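Local coordinates for uncharacterized protein (Legionella pneumophila subsp. pneumophila str. Philadelphia 1, PDB 4EZI) that is of unconfirmed function but has an alpha/beta hydrolase fold and may act as a lipase or related esterase, at residues D89-N94 / T113-Y118; Y44-K49 / I142-A147; I59-V64 / L121-L126; T127-V132 / Y168-F173; T83-N88 / E253-Y258. All blocks are in the same frame, centred on the assembly; numbering follows the deposited sequence.

Interaction 1. Residues D89-N94 / T113-Y118; sequences DVPSRN and TVMPDY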
# COMPACT_ATOMS: atom_id res chain seq x y z
N ASP A 89 8.51 -4.71 10.22
CA ASP A 89 8.56 -5.32 8.89
C ASP A 89 8.07 -4.32 7.85
O ASP A 89 7.01 -4.51 7.23
CB ASP A 89 7.71 -6.58 8.86
CG ASP A 89 7.82 -7.34 7.55
OD1 ASP A 89 8.79 -7.15 6.80
OD2 ASP A 89 6.88 -8.12 7.27
N VAL A 90 8.81 -3.23 7.69
CA VAL A 90 8.41 -2.10 6.87
C VAL A 90 9.64 -1.59 6.12
O VAL A 90 10.78 -1.84 6.54
CB VAL A 90 7.72 -0.97 7.68
CG1 VAL A 90 6.34 -1.45 8.18
CG2 VAL A 90 8.62 -0.46 8.83
N PRO A 91 9.43 -0.82 5.04
CA PRO A 91 10.55 -0.47 4.16
C PRO A 91 11.74 0.24 4.83
O PRO A 91 12.87 0.04 4.40
CB PRO A 91 9.89 0.38 3.07
CG PRO A 91 8.52 -0.22 2.98
CD PRO A 91 8.14 -0.48 4.42
N SER A 92 11.51 1.07 5.84
CA SER A 92 12.64 1.78 6.44
C SER A 92 13.66 0.85 7.08
O SER A 92 14.78 1.28 7.34
CB SER A 92 12.16 2.77 7.50
OG SER A 92 11.55 2.13 8.60
N ARG A 93 13.28 -0.41 7.34
CA ARG A 93 14.23 -1.40 7.85
C ARG A 93 14.97 -2.14 6.75
O ARG A 93 15.96 -2.82 7.02
CB ARG A 93 13.55 -2.41 8.79
CG ARG A 93 13.24 -1.89 10.18
CD ARG A 93 12.16 -0.85 10.23
NE ARG A 93 11.90 -0.49 11.63
CZ ARG A 93 11.92 0.73 12.14
NH1 ARG A 93 12.08 1.80 11.40
NH2 ARG A 93 11.70 0.87 13.44
N ASN A 94 14.47 -2.05 5.52
CA ASN A 94 15.03 -2.76 4.39
C ASN A 94 15.53 -4.18 4.70
O ASN A 94 16.70 -4.50 4.49
CB ASN A 94 16.11 -1.97 3.65
CG ASN A 94 16.42 -2.59 2.29
OD1 ASN A 94 15.50 -2.96 1.57
ND2 ASN A 94 17.69 -2.67 1.93
N THR A 113 13.20 5.60 -5.43
CA THR A 113 12.15 4.75 -4.90
C THR A 113 11.84 5.22 -3.48
O THR A 113 12.72 5.26 -2.61
CB THR A 113 12.57 3.26 -5.01
OG1 THR A 113 12.85 2.96 -6.39
CG2 THR A 113 11.51 2.34 -4.49
N VAL A 114 10.59 5.61 -3.26
CA VAL A 114 10.12 6.26 -2.04
C VAL A 114 9.06 5.35 -1.44
O VAL A 114 8.09 5.04 -2.10
CB VAL A 114 9.55 7.65 -2.36
CG1 VAL A 114 8.96 8.30 -1.16
CG2 VAL A 114 10.65 8.54 -2.99
N MSE A 115 9.25 4.92 -0.19
CA MSE A 115 8.43 3.88 0.41
C MSE A 115 8.03 4.27 1.82
O MSE A 115 8.83 4.14 2.76
CB MSE A 115 9.19 2.55 0.42
CG MSE A 115 9.72 2.15 -0.94
SE MSE A 115 10.59 0.43 -0.93
CE MSE A 115 9.05 -0.67 -0.74
N PRO A 116 6.80 4.73 2.02
CA PRO A 116 6.37 5.06 3.38
C PRO A 116 6.21 3.79 4.24
O PRO A 116 5.78 2.76 3.73
CB PRO A 116 5.01 5.72 3.19
CG PRO A 116 4.50 5.16 1.89
CD PRO A 116 5.73 5.01 1.03
N ASP A 117 6.46 3.90 5.54
CA ASP A 117 6.15 2.81 6.45
C ASP A 117 4.68 2.71 6.82
O ASP A 117 4.19 1.63 7.13
CB ASP A 117 6.97 2.91 7.75
CG ASP A 117 8.45 2.68 7.57
OD1 ASP A 117 8.88 2.11 6.55
OD2 ASP A 117 9.19 3.06 8.50
N TYR A 118 4.02 3.86 6.83
CA TYR A 118 2.64 4.11 7.33
C TYR A 118 2.66 4.42 8.84
O TYR A 118 3.58 4.07 9.58
CB TYR A 118 1.65 2.98 7.11
CG TYR A 118 1.42 2.51 5.71
CD1 TYR A 118 1.50 3.35 4.62
CD2 TYR A 118 1.03 1.20 5.49
CE1 TYR A 118 1.24 2.88 3.34
CE2 TYR A 118 0.75 0.74 4.23
CZ TYR A 118 0.85 1.57 3.13
OH TYR A 118 0.55 1.11 1.86

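Interaction 2. Residues Y44-K49 / I142-A147; sequences YKINYK and IDMLFA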
# COMPACT_ATOMS: atom_id res chain seq x y z
N TYR A 44 18.42 5.79 2.44
CA TYR A 44 18.19 6.65 3.59
C TYR A 44 16.89 6.25 4.25
O TYR A 44 15.88 6.01 3.57
CB TYR A 44 18.07 8.11 3.16
CG TYR A 44 19.36 8.70 2.66
CD1 TYR A 44 20.31 9.17 3.55
CD2 TYR A 44 19.63 8.79 1.31
CE1 TYR A 44 21.50 9.73 3.11
CE2 TYR A 44 20.84 9.32 0.85
CZ TYR A 44 21.77 9.77 1.77
OH TYR A 44 22.96 10.32 1.32
N LYS A 45 16.90 6.21 5.58
CA LYS A 45 15.65 6.19 6.36
C LYS A 45 15.35 7.61 6.79
O LYS A 45 16.24 8.30 7.33
CB LYS A 45 15.79 5.27 7.59
CG LYS A 45 14.63 5.38 8.58
CD LYS A 45 14.64 4.23 9.60
CE LYS A 45 15.67 4.37 10.64
NZ LYS A 45 15.26 5.49 11.46
N ILE A 46 14.12 8.06 6.53
CA ILE A 46 13.74 9.40 6.88
C ILE A 46 12.59 9.40 7.88
O ILE A 46 11.80 8.46 7.95
CB ILE A 46 13.39 10.26 5.63
CG1 ILE A 46 12.03 9.89 4.99
CG2 ILE A 46 14.49 10.19 4.57
CD1 ILE A 46 11.65 10.85 3.82
N ASN A 47 12.50 10.51 8.61
CA ASN A 47 11.38 10.82 9.46
C ASN A 47 10.78 12.14 9.01
O ASN A 47 11.52 13.07 8.63
CB ASN A 47 11.79 10.88 10.92
CG ASN A 47 12.55 9.65 11.34
OD1 ASN A 47 13.78 9.60 11.28
ND2 ASN A 47 11.81 8.63 11.77
N TYR A 48 9.45 12.23 9.03
CA TYR A 48 8.76 13.37 8.46
C TYR A 48 7.47 13.66 9.22
O TYR A 48 6.87 12.80 9.86
CB TYR A 48 8.50 13.14 6.97
CG TYR A 48 7.50 12.03 6.69
CD1 TYR A 48 7.89 10.69 6.68
CD2 TYR A 48 6.15 12.32 6.48
CE1 TYR A 48 6.98 9.69 6.42
CE2 TYR A 48 5.23 11.31 6.24
CZ TYR A 48 5.65 10.00 6.18
OH TYR A 48 4.75 8.98 5.94
N LYS A 49 7.03 14.91 9.08
CA LYS A 49 5.80 15.39 9.72
C LYS A 49 4.57 15.02 8.91
O LYS A 49 4.51 15.23 7.70
CB LYS A 49 5.81 16.92 9.82
CG LYS A 49 6.91 17.46 10.66
CD LYS A 49 6.85 18.99 10.70
CE LYS A 49 7.89 19.54 11.64
NZ LYS A 49 7.81 21.03 11.68
N ILE A 142 1.48 10.94 0.85
CA ILE A 142 1.82 12.22 0.19
C ILE A 142 2.92 12.96 0.95
O ILE A 142 3.88 13.47 0.36
CB ILE A 142 0.58 13.10 0.03
CG1 ILE A 142 -0.36 12.45 -0.98
CG2 ILE A 142 0.99 14.52 -0.37
CD1 ILE A 142 -1.74 13.12 -1.09
N ASP A 143 2.78 13.01 2.27
CA ASP A 143 3.78 13.72 3.07
C ASP A 143 5.16 13.05 2.99
O ASP A 143 6.18 13.74 2.99
CB ASP A 143 3.30 13.87 4.51
CG ASP A 143 2.12 14.85 4.62
OD1 ASP A 143 1.95 15.69 3.72
OD2 ASP A 143 1.40 14.78 5.65
N MSE A 144 5.18 11.72 2.91
CA MSE A 144 6.43 10.99 2.67
C MSE A 144 7.07 11.43 1.35
O MSE A 144 8.26 11.67 1.27
CB MSE A 144 6.16 9.49 2.67
CG MSE A 144 7.35 8.64 2.27
SE MSE A 144 8.67 8.50 3.66
CE MSE A 144 10.08 7.84 2.53
N LEU A 145 6.27 11.53 0.31
CA LEU A 145 6.76 11.93 -1.00
C LEU A 145 7.37 13.32 -0.93
O LEU A 145 8.48 13.54 -1.44
CB LEU A 145 5.62 11.86 -2.03
CG LEU A 145 5.96 12.42 -3.42
CD1 LEU A 145 7.09 11.65 -4.09
CD2 LEU A 145 4.67 12.44 -4.27
N PHE A 146 6.68 14.26 -0.31
CA PHE A 146 7.20 15.62 -0.20
C PHE A 146 8.51 15.64 0.59
O PHE A 146 9.46 16.34 0.23
CB PHE A 146 6.19 16.56 0.44
CG PHE A 146 4.96 16.80 -0.39
CD1 PHE A 146 4.99 16.68 -1.77
CD2 PHE A 146 3.77 17.15 0.20
CE1 PHE A 146 3.84 16.90 -2.52
CE2 PHE A 146 2.64 17.39 -0.54
CZ PHE A 146 2.67 17.27 -1.89
N ALA A 147 8.55 14.89 1.68
CA ALA A 147 9.78 14.81 2.49
C ALA A 147 10.94 14.21 1.69
O ALA A 147 12.08 14.67 1.84
CB ALA A 147 9.51 14.00 3.77

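Interaction 3. Residues I59-V64 / L121-L126; sequences IASGLV and LGDNEL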
# COMPACT_ATOMS: atom_id res chain seq x y z
N ILE A 59 5.16 12.07 13.81
CA ILE A 59 6.39 11.93 13.02
C ILE A 59 6.48 10.48 12.53
O ILE A 59 6.57 9.55 13.32
CB ILE A 59 7.67 12.32 13.83
CG1 ILE A 59 7.54 13.73 14.40
CG2 ILE A 59 8.90 12.16 12.96
CD1 ILE A 59 7.23 14.81 13.43
N ALA A 60 6.41 10.32 11.22
CA ALA A 60 6.38 9.01 10.59
C ALA A 60 7.70 8.73 9.86
O ALA A 60 8.55 9.61 9.75
CB ALA A 60 5.17 8.95 9.62
N SER A 61 7.88 7.49 9.40
CA SER A 61 9.14 7.06 8.79
C SER A 61 8.94 6.39 7.45
O SER A 61 7.83 5.97 7.11
CB SER A 61 9.89 6.14 9.77
OG SER A 61 9.10 5.04 10.21
N GLY A 62 10.02 6.24 6.69
CA GLY A 62 10.02 5.49 5.46
C GLY A 62 11.40 5.45 4.86
O GLY A 62 12.37 5.96 5.47
N LEU A 63 11.51 4.80 3.71
CA LEU A 63 12.76 4.59 3.00
C LEU A 63 12.80 5.40 1.72
O LEU A 63 11.82 5.47 0.98
CB LEU A 63 12.88 3.11 2.62
CG LEU A 63 14.25 2.64 2.13
CD1 LEU A 63 15.30 2.65 3.25
CD2 LEU A 63 14.15 1.26 1.52
N VAL A 64 13.97 5.97 1.43
CA VAL A 64 14.26 6.57 0.14
C VAL A 64 15.52 5.91 -0.43
O VAL A 64 16.53 5.79 0.25
CB VAL A 64 14.49 8.10 0.22
CG1 VAL A 64 14.76 8.67 -1.16
CG2 VAL A 64 13.31 8.77 0.89
N LEU A 121 3.64 2.16 12.41
CA LEU A 121 4.67 1.20 12.03
C LEU A 121 6.01 1.94 11.96
O LEU A 121 6.08 3.17 12.01
CB LEU A 121 4.35 0.52 10.71
CG LEU A 121 3.01 -0.20 10.67
CD1 LEU A 121 2.68 -0.61 9.23
CD2 LEU A 121 2.94 -1.41 11.59
N GLY A 122 7.09 1.18 11.82
CA GLY A 122 8.42 1.79 11.78
C GLY A 122 8.72 2.57 13.04
O GLY A 122 8.49 2.08 14.15
N ASP A 123 9.19 3.79 12.86
CA ASP A 123 9.56 4.65 13.99
C ASP A 123 8.38 5.44 14.55
O ASP A 123 8.53 6.15 15.54
CB ASP A 123 10.62 5.68 13.55
CG ASP A 123 11.94 5.09 13.07
OD1 ASP A 123 12.24 3.91 13.33
OD2 ASP A 123 12.73 5.88 12.47
N ASN A 124 7.21 5.37 13.92
CA ASN A 124 6.09 6.24 14.33
C ASN A 124 5.59 5.87 15.71
O ASN A 124 5.42 4.70 16.03
CB ASN A 124 4.96 6.13 13.32
CG ASN A 124 3.79 7.01 13.67
OD1 ASN A 124 2.69 6.52 13.90
ND2 ASN A 124 4.01 8.33 13.67
N GLU A 125 5.30 6.88 16.53
CA GLU A 125 4.99 6.63 17.93
C GLU A 125 3.55 6.17 18.17
O GLU A 125 3.26 5.67 19.25
CB GLU A 125 5.28 7.88 18.76
CG GLU A 125 4.31 8.99 18.55
CD GLU A 125 4.48 10.14 19.53
OE1 GLU A 125 4.95 9.91 20.67
OE2 GLU A 125 4.10 11.26 19.16
N LEU A 126 2.64 6.33 17.20
CA LEU A 126 1.31 5.78 17.39
C LEU A 126 1.44 4.28 17.56
O LEU A 126 2.25 3.62 16.89
CB LEU A 126 0.37 6.11 16.22
CG LEU A 126 0.13 7.59 15.95
CD1 LEU A 126 -0.63 7.83 14.64
CD2 LEU A 126 -0.60 8.26 17.10
O HOH W 1 6.54 9.44 16.07
O HOH W 2 5.27 11.73 16.79
O HOH W 3 5.97 5.48 10.18

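Interaction 4. Residues T127-V132 / Y168-F173; sequences TLHPYV and YSEGGF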
# COMPACT_ATOMS: atom_id res chain seq x y z
N THR A 127 0.63 3.72 18.45
CA THR A 127 0.81 2.34 18.87
C THR A 127 0.23 1.31 17.92
O THR A 127 0.56 0.15 18.01
CB THR A 127 0.25 2.11 20.28
OG1 THR A 127 -1.14 2.42 20.29
CG2 THR A 127 0.98 2.99 21.30
N LEU A 128 -0.63 1.74 17.00
CA LEU A 128 -1.39 0.82 16.14
C LEU A 128 -1.51 1.43 14.76
O LEU A 128 -1.83 2.61 14.62
CB LEU A 128 -2.79 0.60 16.73
CG LEU A 128 -3.69 -0.38 15.99
CD1 LEU A 128 -3.08 -1.77 15.93
CD2 LEU A 128 -5.04 -0.39 16.72
N HIS A 129 -1.26 0.65 13.72
CA HIS A 129 -1.47 1.13 12.36
C HIS A 129 -2.96 1.36 12.10
O HIS A 129 -3.75 0.47 12.38
CB HIS A 129 -0.94 0.05 11.41
CG HIS A 129 -1.19 0.32 9.97
ND1 HIS A 129 -0.81 1.48 9.34
CD2 HIS A 129 -1.86 -0.41 9.05
CE1 HIS A 129 -1.25 1.44 8.09
NE2 HIS A 129 -1.88 0.30 7.87
N PRO A 130 -3.34 2.54 11.55
CA PRO A 130 -4.72 2.77 11.07
C PRO A 130 -4.90 2.06 9.73
O PRO A 130 -4.50 2.55 8.68
CB PRO A 130 -4.82 4.31 10.96
CG PRO A 130 -3.55 4.83 11.61
CD PRO A 130 -2.53 3.77 11.41
N TYR A 131 -5.50 0.88 9.78
CA TYR A 131 -5.42 -0.11 8.72
C TYR A 131 -6.53 0.09 7.70
O TYR A 131 -7.72 0.10 8.02
CB TYR A 131 -5.51 -1.50 9.35
CG TYR A 131 -5.42 -2.64 8.38
CD1 TYR A 131 -4.38 -2.76 7.45
CD2 TYR A 131 -6.37 -3.63 8.37
CE1 TYR A 131 -4.29 -3.83 6.59
CE2 TYR A 131 -6.29 -4.72 7.54
CZ TYR A 131 -5.26 -4.81 6.64
OH TYR A 131 -5.24 -5.90 5.80
N VAL A 132 -6.16 0.27 6.44
CA VAL A 132 -7.15 0.52 5.37
C VAL A 132 -8.06 1.70 5.76
O VAL A 132 -9.25 1.67 5.48
CB VAL A 132 -7.95 -0.75 4.92
CG1 VAL A 132 -8.43 -0.55 3.47
CG2 VAL A 132 -7.12 -2.01 5.04
N TYR A 168 0.69 -2.65 -3.44
CA TYR A 168 0.04 -3.97 -3.51
C TYR A 168 -0.85 -4.14 -2.30
O TYR A 168 -0.47 -3.81 -1.18
CB TYR A 168 1.09 -5.09 -3.54
CG TYR A 168 0.54 -6.40 -4.08
CD1 TYR A 168 0.33 -6.56 -5.44
CD2 TYR A 168 0.20 -7.47 -3.25
CE1 TYR A 168 -0.18 -7.75 -5.95
CE2 TYR A 168 -0.33 -8.65 -3.74
CZ TYR A 168 -0.51 -8.78 -5.11
OH TYR A 168 -1.07 -9.90 -5.65
N SER A 169 -2.02 -4.73 -2.53
CA SER A 169 -2.92 -5.17 -1.45
C SER A 169 -3.38 -3.94 -0.67
O SER A 169 -3.95 -3.03 -1.30
CB SER A 169 -2.23 -6.28 -0.64
OG SER A 169 -3.15 -7.01 0.14
N GLU A 170 -3.17 -3.85 0.65
CA GLU A 170 -3.48 -2.60 1.35
C GLU A 170 -2.86 -1.41 0.60
O GLU A 170 -3.46 -0.34 0.52
CB GLU A 170 -2.94 -2.60 2.79
CG GLU A 170 -3.31 -1.33 3.55
CD GLU A 170 -2.66 -1.16 4.89
OE1 GLU A 170 -1.72 -1.90 5.23
OE2 GLU A 170 -3.14 -0.25 5.63
N GLY A 171 -1.66 -1.60 0.08
CA GLY A 171 -0.98 -0.56 -0.67
C GLY A 171 -1.55 -0.20 -2.01
O GLY A 171 -1.30 0.90 -2.49
N GLY A 172 -2.31 -1.12 -2.59
CA GLY A 172 -3.08 -0.76 -3.78
C GLY A 172 -4.16 0.25 -3.42
O GLY A 172 -4.39 1.21 -4.14
N PHE A 173 -4.83 0.00 -2.29
CA PHE A 173 -5.78 0.97 -1.75
C PHE A 173 -5.08 2.29 -1.41
O PHE A 173 -5.56 3.36 -1.79
CB PHE A 173 -6.48 0.32 -0.55
CG PHE A 173 -7.49 1.19 0.16
CD1 PHE A 173 -7.13 2.04 1.18
CD2 PHE A 173 -8.82 1.10 -0.18
CE1 PHE A 173 -8.07 2.79 1.85
CE2 PHE A 173 -9.77 1.84 0.50
CZ PHE A 173 -9.40 2.70 1.49

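Interaction 5. Residues T83-N88 / E253-Y258; sequences TRFERN and ELMDGY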
# COMPACT_ATOMS: atom_id res chain seq x y z
N THR A 83 -0.22 -5.27 3.58
CA THR A 83 -0.54 -5.39 5.02
C THR A 83 0.68 -5.87 5.78
O THR A 83 1.26 -6.90 5.44
CB THR A 83 -1.66 -6.40 5.24
OG1 THR A 83 -2.83 -6.00 4.55
CG2 THR A 83 -1.97 -6.59 6.72
N ARG A 84 1.03 -5.13 6.82
CA ARG A 84 2.06 -5.53 7.75
C ARG A 84 1.49 -5.46 9.15
O ARG A 84 0.95 -4.44 9.56
CB ARG A 84 3.30 -4.64 7.62
CG ARG A 84 3.87 -4.61 6.22
CD ARG A 84 4.49 -5.91 5.76
NE ARG A 84 4.80 -5.90 4.31
CZ ARG A 84 5.79 -5.24 3.73
NH1 ARG A 84 6.66 -4.51 4.40
NH2 ARG A 84 5.91 -5.30 2.40
N PHE A 85 1.63 -6.57 9.86
CA PHE A 85 1.18 -6.70 11.23
C PHE A 85 2.30 -6.45 12.25
O PHE A 85 2.01 -6.34 13.46
CB PHE A 85 0.68 -8.14 11.49
CG PHE A 85 -0.50 -8.56 10.66
CD1 PHE A 85 -1.77 -8.23 11.01
CD2 PHE A 85 -0.31 -9.31 9.52
CE1 PHE A 85 -2.84 -8.65 10.22
CE2 PHE A 85 -1.38 -9.74 8.74
CZ PHE A 85 -2.63 -9.40 9.08
N GLU A 86 3.54 -6.45 11.78
CA GLU A 86 4.74 -6.26 12.59
C GLU A 86 5.29 -4.87 12.38
O GLU A 86 5.52 -4.42 11.23
CB GLU A 86 5.79 -7.28 12.20
CG GLU A 86 5.34 -8.73 12.31
CD GLU A 86 6.32 -9.70 11.69
OE1 GLU A 86 7.54 -9.54 11.88
OE2 GLU A 86 5.85 -10.66 11.01
N ARG A 87 5.54 -4.18 13.48
CA ARG A 87 6.03 -2.80 13.45
C ARG A 87 7.26 -2.64 12.57
O ARG A 87 7.41 -1.68 11.83
CB ARG A 87 6.35 -2.30 14.89
CG ARG A 87 7.12 -1.01 14.91
CD ARG A 87 7.25 -0.44 16.29
NE ARG A 87 6.01 0.05 16.84
CZ ARG A 87 5.46 1.22 16.52
NH1 ARG A 87 6.00 2.04 15.61
NH2 ARG A 87 4.34 1.57 17.13
N ASN A 88 8.19 -3.58 12.71
CA ASN A 88 9.49 -3.45 12.08
C ASN A 88 9.59 -4.08 10.70
O ASN A 88 10.63 -3.94 10.04
CB ASN A 88 10.59 -3.98 13.01
CG ASN A 88 10.79 -3.06 14.19
OD1 ASN A 88 11.35 -1.98 14.06
ND2 ASN A 88 10.31 -3.48 15.37
N GLU A 253 -3.65 -8.23 21.75
CA GLU A 253 -2.32 -8.79 21.97
C GLU A 253 -1.63 -9.14 20.64
O GLU A 253 -0.48 -8.76 20.38
CB GLU A 253 -2.34 -10.09 22.79
CG GLU A 253 -3.10 -10.16 24.12
CD GLU A 253 -3.33 -11.63 24.55
OE1 GLU A 253 -2.42 -12.47 24.31
OE2 GLU A 253 -4.40 -11.97 25.10
N LEU A 254 -2.34 -9.84 19.78
CA LEU A 254 -1.78 -10.26 18.49
C LEU A 254 -1.39 -9.08 17.63
O LEU A 254 -0.47 -9.20 16.81
CB LEU A 254 -2.77 -11.11 17.72
CG LEU A 254 -3.13 -12.46 18.36
CD1 LEU A 254 -4.26 -13.12 17.57
CD2 LEU A 254 -1.92 -13.38 18.50
N MSE A 255 -2.11 -7.96 17.78
CA MSE A 255 -1.87 -6.78 16.97
C MSE A 255 -0.93 -5.77 17.60
O MSE A 255 -0.92 -4.63 17.17
CB MSE A 255 -3.20 -6.11 16.56
CG MSE A 255 -4.18 -7.03 15.85
SE MSE A 255 -3.57 -7.57 14.15
CE MSE A 255 -4.68 -9.19 13.94
N ASP A 256 -0.09 -6.21 18.53
CA ASP A 256 0.79 -5.30 19.25
C ASP A 256 2.01 -4.85 18.45
O ASP A 256 2.75 -4.00 18.93
CB ASP A 256 1.20 -5.92 20.60
CG ASP A 256 2.11 -7.14 20.48
OD1 ASP A 256 2.41 -7.61 19.36
OD2 ASP A 256 2.49 -7.68 21.56
N GLY A 257 2.22 -5.40 17.27
CA GLY A 257 3.35 -5.07 16.42
C GLY A 257 4.55 -5.99 16.58
O GLY A 257 5.54 -5.82 15.86
N TYR A 258 4.46 -6.97 17.49
CA TYR A 258 5.58 -7.85 17.84
C TYR A 258 5.22 -9.32 17.74
O TYR A 258 5.93 -10.16 18.25
CB TYR A 258 6.13 -7.49 19.23
CG TYR A 258 6.66 -6.09 19.22
CD1 TYR A 258 7.90 -5.81 18.66
CD2 TYR A 258 5.90 -5.02 19.68
CE1 TYR A 258 8.38 -4.53 18.58
CE2 TYR A 258 6.39 -3.72 19.59
CZ TYR A 258 7.64 -3.49 19.06
OH TYR A 258 8.14 -2.20 18.98
O HOH W 4 1.72 -7.83 15.91
O HOH W 5 -0.22 -4.59 14.34
O HOH W 6 3.87 -1.76 17.79
O HOH W 7 8.25 -5.67 14.86
O HOH W 8 10.67 -2.09 18.04

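Interaction 1. Residues D89-N94 / T113-Y118
D117 turns its carboxylate against the 3-10 turn P91-S92-R93, and both of its oxygens are used there. OD1 of D117 accepts from the backbone N of S92 at 2.9 Å, with 159° at the hydrogen, and OD2 of D117 receives OG of S92 at 2.5 Å; each oxygen employs its syn lone pair, so one serine grips the carboxylate at two points and limits its rotation. A chi1 of 65° sets OG of S92 toward OD2 of D117. V90 crosses the aspartate at about a right angle, its CG2 lying 3.4 Å from CG of D117. P91 slides past D117 in the opposite direction and crosses M115, a selenomethionine, at roughly a right angle; the 3.5 Å between CB of P91 and CB of M115 is tighter than usual carbon packing. NH1 of R93, salt-bridged to D123, donates to OG of S92 and lies 4.3 Å from OD2 of D117 without pointing an N-H at it; its charge would probably help to stabilise the anion. OD2 also hydrogen-bonds S61 on strand 57-67. The turn fastens the loop after strand 74-80 to the end of strand 112-116, while M115 packs on Y101 of helix 99-108.

Interaction 2. Residues Y44-K49 / I142-A147
Strand 44-49 and helix 142-147, the parts that bring Y48 against M144 and A147, run at 119° to each other with their axes 8.2 Å apart at closest approach. This is the helix-on-sheet layering of the alpha/beta hydrolase fold: helix 134-154 covers one face of the central sheet near the antiparallel strands 41-51 and 57-67. The Y48 ring lies against the helix backbone, with CA of M144 over the centre of one face, 3.8 Å from the centroid and 13° off the ring normal, a CH-pi contact. Selenomethionine M144 crosses the tyrosine at about a right angle; its SE approaches the ring obliquely, 3.4 Å from CE1 of Y48, as a Met-aromatic contact. Beyond the selenium, the methyl CE of M144 reaches CD1 of I46 at 3.6 Å. A147 supplies only a methyl, yet that CB sits 3.5 Å from CB of Y48 and 3.8 Å from CD1 of I46, bridging the two strand residues. D143 brings its CB to CE2 of Y48, and its carboxylate plane is turned 72° from the ring; OD2 is hydrogen-bonded to T50. No hydrogen bond joins the two segments, and at the K49 end of the strand segment CB of D143 lies 3.7 Å from the carbonyl O of K49.

Interaction 3. Residues I59-V64 / L121-L126
With chi1 of 55°, S61 holds OG between its backbone N and carbonyl carbon, where it meets the N-H of D123; N124 has CG anti to its own backbone N (chi1 -179°), and its amide extends to the carbonyl of I59. The motif on the loop side is a type II' beta turn from L121 to N124, laid against strand 57-67 of the hydrolase sheet and closed by N124 N to L121 O. OG of S61, which also bonds D117, accepts from D123 N at 2.9 Å with a nearly straight 167° at the hydrogen. G122, at positive phi, brings its CA to 3.7 Å from OG of S61. ND2 of N124 donates to O of I59 at 2.9 Å. The bond is straight and lies in the amide plane, but it approaches from above the carbonyl plane. G120 N is bonded to OD1 of N124 and T58 OG1 to ND2 of N124, fixing the orientation of the amide. The carboxylate of D123 is turned to K45 and R93, both salt-bridge partners. Waters fill in between the backbones: one links I59 O to E125 N, and another accepts from S61 N at 2.9 Å while donating to L121 O.

Interaction 4. Residues T127-V132 / Y168-F173
The H129 ring has the OE2 of E170 at its edge, in plane with NE2, while the backbone N of Y131 lies over one face toward the rim. The Y131 ring carries its neighbour V132's CG2 over the centre of one face, and OE1 of E170 lies in plane at its edge. H129 and E170 meet tip to tip: NE2 of H129 donates to the syn lone pair of OE2 of E170 at 2.6 Å with 170° at the hydrogen, the ring and carboxylate planes being 67° apart. OE2 of E170 also accepts from V132 N at 3.2 Å, from above the carboxylate plane, so two donors grip it. E170 reaches them because CG is anti to its backbone N and the chain beyond is extended. E170 opens helix 170-185 directly after S169, in a GxSxG sequence consistent with the nucleophile elbow of alpha/beta hydrolases; S169 OG is hydrogen-bonded to H351 NE2, as expected for a Ser-His-Asp triad, probably with D318. ND1 of H129 is hydrogen-bonded to L119 O, holding the imidazole from its other nitrogen. Y131 points its hydroxyl to T83 and stacks its ring on Y224. Further along the helix, CG1 of V132 stands over the centre of one face of F173, 3.6 Å from the ring centroid and only 9° off the normal, a CH-pi contact.

Interaction 5. Residues T83-N88 / E253-Y258
F85 lies side by side with selenomethionine M255, both pointing the same way, and SE of M255 meets the edge of the ring, 3.7 Å from CD1 of F85. This Met-aromatic contact joins the loop after strand 74-80 of the alpha/beta hydrolase core to the turn that ends helix 247-254; Y224 and I264 border the same ring. The backbones meet at G257, whose O accepts from R87 N at 2.9 Å, in the carbonyl plane and on a lone pair. G257 has phi 94°, and its CA lies 3.5 Å from O of F85, a CA-H...O contact. D256 OD1 accepts from Y258 N (2.8 Å), an Asx turn that shapes the bend. The R87 guanidinium reaches past this segment to the carbonyls of G122, N124 and L126, while Y258 crosses its chain obliquely, OH of Y258 3.3 Å from CD of R87. Waters bridge the gap: one donates to F85 O and L254 O and accepts from G257 N, the last at 2.8 Å.

Interactions 1, 2 and 3 lie 8 to 10 Å apart between centres and all reach the same sheet, through strands 112-116, 41-51 and 57-67. They interlock by charge: D123 of interaction 3 pairs with R93 of interaction 1 and K45 of interaction 2. Along the chain, interaction 1 is nested inside interaction 3, itself nested inside interaction 2. Interaction 4, at the presumed nucleophile elbow, follows both 1 and 3 and is enclosed by interaction 5, their centres about 12 Å apart and joined through Y131 and T83. R87 ties interaction 5 to 3. Interactions 1, 3, 4 and 5 thus touch one another, linking the sheet's antiparallel side to the probable active site.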